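Local coordinates for protein ABC-type metal ion transport system, periplasmic component (Vibrio vulnificus, PDB 3K2D) that binds methionine in its ligand pocket, probably as the substrate-binding lipoprotein of a methionine ABC transporter, and activates Toll-like receptor 2, at residues A[8-17]-A[54-62]. The protein carries 4 engineered substitutions. Numbering follows the deposited sequence.
Sequences VKVGVMAGAE and GSIDMNAFQ. Engineered in segment 54-62: Met58 (natural residue Ile). With MET (methionine), chain C.
Val8 lays CG2 against Asp57 CB at 3.3 Å and touches CE of Met58, an engineered residue. With its CG beside the backbone N (chi1 -61°), Asp57 turns OD2 to Lys9; OD2 accepts the N-H of Lys9 through its anti lone pair (N to OD2 3.0 Å). Lys9 O accepts the N-H of Asp57 (N to O 2.8 Å) and, weakly, that of Met58. The aliphatic part of Lys9 lies along Ser55 and Ile56. Val10 CG2 packs on Met58 CG at 3.7 Å. Gly11 N gives a nearly straight bond to Met58 O (2.7 Å, 167°), and Gly11 O accepts the N-H of Ala60. Ile56 CD1 lies against Gly11 CA. At the pocket end the strands separate. One water links Met13 N, Glu17 OE1 and Ala60 O. Met13 SD stands obliquely 4.9 Å from the Phe61 ring centroid, a Met-aromatic contact. A second water joins Glu17 OE1 and Phe61 O to the amino group of the bound methionine. Glu17 OE2 is hydrogen-bonded to Thr177 OG1, a hydroxyl that also bonds the methionine. Strands 8-13 and 58-63 are parallel neighbours in a mixed sheet of this periplasmic-binding-protein fold, flanked by strands 36-41 and 202-207, with helix 47-53 against Ile56, Asn59 and Phe61.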
# COMPACT_ATOMS: atom_id res chain seq x y z
N VAL A 8 -20.74 7.85 7.71
CA VAL A 8 -19.52 7.40 8.35
C VAL A 8 -18.37 7.72 7.40
O VAL A 8 -18.45 7.43 6.20
CB VAL A 8 -19.58 5.88 8.67
CG1 VAL A 8 -19.74 5.08 7.40
CG2 VAL A 8 -18.35 5.45 9.40
N LYS A 9 -17.31 8.33 7.93
CA LYS A 9 -16.17 8.71 7.12
C LYS A 9 -15.10 7.63 7.04
O LYS A 9 -14.52 7.24 8.05
CB LYS A 9 -15.54 9.99 7.66
CG LYS A 9 -16.37 11.22 7.40
CD LYS A 9 -15.79 12.45 8.06
CE LYS A 9 -16.72 13.64 7.82
NZ LYS A 9 -16.46 14.77 8.76
N VAL A 10 -14.84 7.17 5.82
CA VAL A 10 -13.82 6.15 5.58
C VAL A 10 -12.66 6.81 4.83
O VAL A 10 -12.87 7.49 3.82
CB VAL A 10 -14.37 4.98 4.70
CG1 VAL A 10 -13.27 3.97 4.44
CG2 VAL A 10 -15.55 4.31 5.40
N GLY A 11 -11.45 6.61 5.34
CA GLY A 11 -10.27 7.18 4.71
C GLY A 11 -9.63 6.19 3.74
O GLY A 11 -9.42 5.03 4.08
N VAL A 12 -9.34 6.67 2.53
CA VAL A 12 -8.74 5.82 1.52
C VAL A 12 -7.71 6.61 0.71
O VAL A 12 -7.56 7.82 0.88
CB VAL A 12 -9.81 5.25 0.57
CG1 VAL A 12 -10.89 4.51 1.37
CG2 VAL A 12 -10.44 6.37 -0.25
N MET A 13 -6.98 5.93 -0.16
CA MET A 13 -6.00 6.63 -0.96
C MET A 13 -6.61 7.04 -2.29
O MET A 13 -7.38 6.30 -2.91
CB MET A 13 -4.76 5.75 -1.18
CG MET A 13 -4.03 5.30 0.12
SD MET A 13 -3.65 6.57 1.28
CE MET A 13 -2.54 7.28 0.53
N ALA A 14 -6.28 8.25 -2.72
CA ALA A 14 -6.76 8.80 -3.98
C ALA A 14 -6.42 7.88 -5.18
O ALA A 14 -5.44 7.15 -5.14
CB ALA A 14 -6.14 10.18 -4.19
N GLY A 15 -7.24 7.91 -6.22
CA GLY A 15 -6.96 7.09 -7.39
C GLY A 15 -7.64 5.72 -7.50
O GLY A 15 -8.80 5.55 -7.13
N ALA A 16 -6.89 4.75 -8.02
CA ALA A 16 -7.38 3.40 -8.21
C ALA A 16 -8.05 2.84 -6.97
O ALA A 16 -9.12 2.23 -7.05
CB ALA A 16 -6.23 2.49 -8.64
N GLU A 17 -7.41 3.03 -5.82
CA GLU A 17 -7.97 2.50 -4.58
C GLU A 17 -9.28 3.16 -4.16
O GLU A 17 -10.13 2.51 -3.56
CB GLU A 17 -6.91 2.58 -3.48
CG GLU A 17 -5.91 1.44 -3.59
CD GLU A 17 -4.78 1.53 -2.58
OE1 GLU A 17 -5.04 1.87 -1.40
OE2 GLU A 17 -3.63 1.23 -2.96
N GLY A 54 -10.00 11.26 15.29
CA GLY A 54 -11.45 11.28 15.25
C GLY A 54 -12.00 11.98 14.02
O GLY A 54 -13.19 12.27 13.94
N SER A 55 -11.15 12.26 13.04
CA SER A 55 -11.58 12.95 11.83
C SER A 55 -12.29 11.99 10.89
O SER A 55 -13.08 12.41 10.04
CB SER A 55 -10.38 13.58 11.12
OG SER A 55 -9.71 14.49 11.99
N ILE A 56 -11.99 10.70 11.02
CA ILE A 56 -12.63 9.67 10.21
C ILE A 56 -12.91 8.47 11.12
O ILE A 56 -12.27 8.31 12.15
CB ILE A 56 -11.77 9.21 9.00
CG1 ILE A 56 -10.38 8.78 9.47
CG2 ILE A 56 -11.70 10.31 7.96
CD1 ILE A 56 -9.49 8.26 8.34
N ASP A 57 -13.86 7.63 10.73
CA ASP A 57 -14.25 6.49 11.54
C ASP A 57 -13.44 5.23 11.23
O ASP A 57 -13.43 4.30 12.02
CB ASP A 57 -15.75 6.21 11.36
CG ASP A 57 -16.61 7.39 11.80
OD1 ASP A 57 -16.90 7.51 13.01
OD2 ASP A 57 -17.00 8.21 10.94
N MET A 58 -12.78 5.22 10.07
CA MET A 58 -11.95 4.08 9.67
C MET A 58 -11.16 4.39 8.39
O MET A 58 -11.43 5.40 7.73
CB MET A 58 -12.81 2.80 9.48
CG MET A 58 -13.85 2.82 8.32
SD MET A 58 -14.98 1.39 8.22
CE MET A 58 -16.19 1.99 9.04
N ASN A 59 -10.17 3.57 8.08
CA ASN A 59 -9.40 3.75 6.85
C ASN A 59 -9.05 2.41 6.23
O ASN A 59 -9.09 1.37 6.89
CB ASN A 59 -8.12 4.57 7.07
CG ASN A 59 -7.14 3.92 8.04
OD1 ASN A 59 -6.83 2.73 7.95
ND2 ASN A 59 -6.63 4.71 8.97
N ALA A 60 -8.72 2.44 4.94
CA ALA A 60 -8.37 1.24 4.22
C ALA A 60 -7.23 1.58 3.27
O ALA A 60 -7.47 2.05 2.16
CB ALA A 60 -9.58 0.72 3.43
N PHE A 61 -5.99 1.34 3.70
CA PHE A 61 -4.84 1.68 2.88
C PHE A 61 -3.51 1.02 3.27
O PHE A 61 -2.54 1.08 2.52
CB PHE A 61 -4.62 3.20 2.93
CG PHE A 61 -3.98 3.65 4.21
CD1 PHE A 61 -4.65 3.54 5.42
CD2 PHE A 61 -2.65 4.08 4.23
CE1 PHE A 61 -4.02 3.85 6.63
CE2 PHE A 61 -2.01 4.40 5.42
CZ PHE A 61 -2.70 4.28 6.63
N GLN A 62 -3.45 0.38 4.44
CA GLN A 62 -2.19 -0.19 4.90
C GLN A 62 -2.16 -1.68 5.15
O GLN A 62 -3.19 -2.36 5.13
CB GLN A 62 -1.77 0.49 6.20
CG GLN A 62 -2.61 0.04 7.39
CD GLN A 62 -2.67 1.08 8.49
OE1 GLN A 62 -1.65 1.46 9.07
NE2 GLN A 62 -3.88 1.55 8.78
N MET C . -0.97 -0.31 -0.36
CA MET C . 0.50 -0.59 -0.11
C MET C . 0.82 -1.88 -0.77
O MET C . 0.02 -2.84 -0.66
CB MET C . 0.87 -0.77 1.34
CG MET C . 0.65 0.40 2.18
SD MET C . 1.56 0.29 3.69
CE MET C . 0.96 1.87 4.19
OXT MET C . 1.90 -1.97 -1.39
O HOH W 1 -7.20 3.07 -0.42
O HOH W 2 -2.74 2.16 -0.03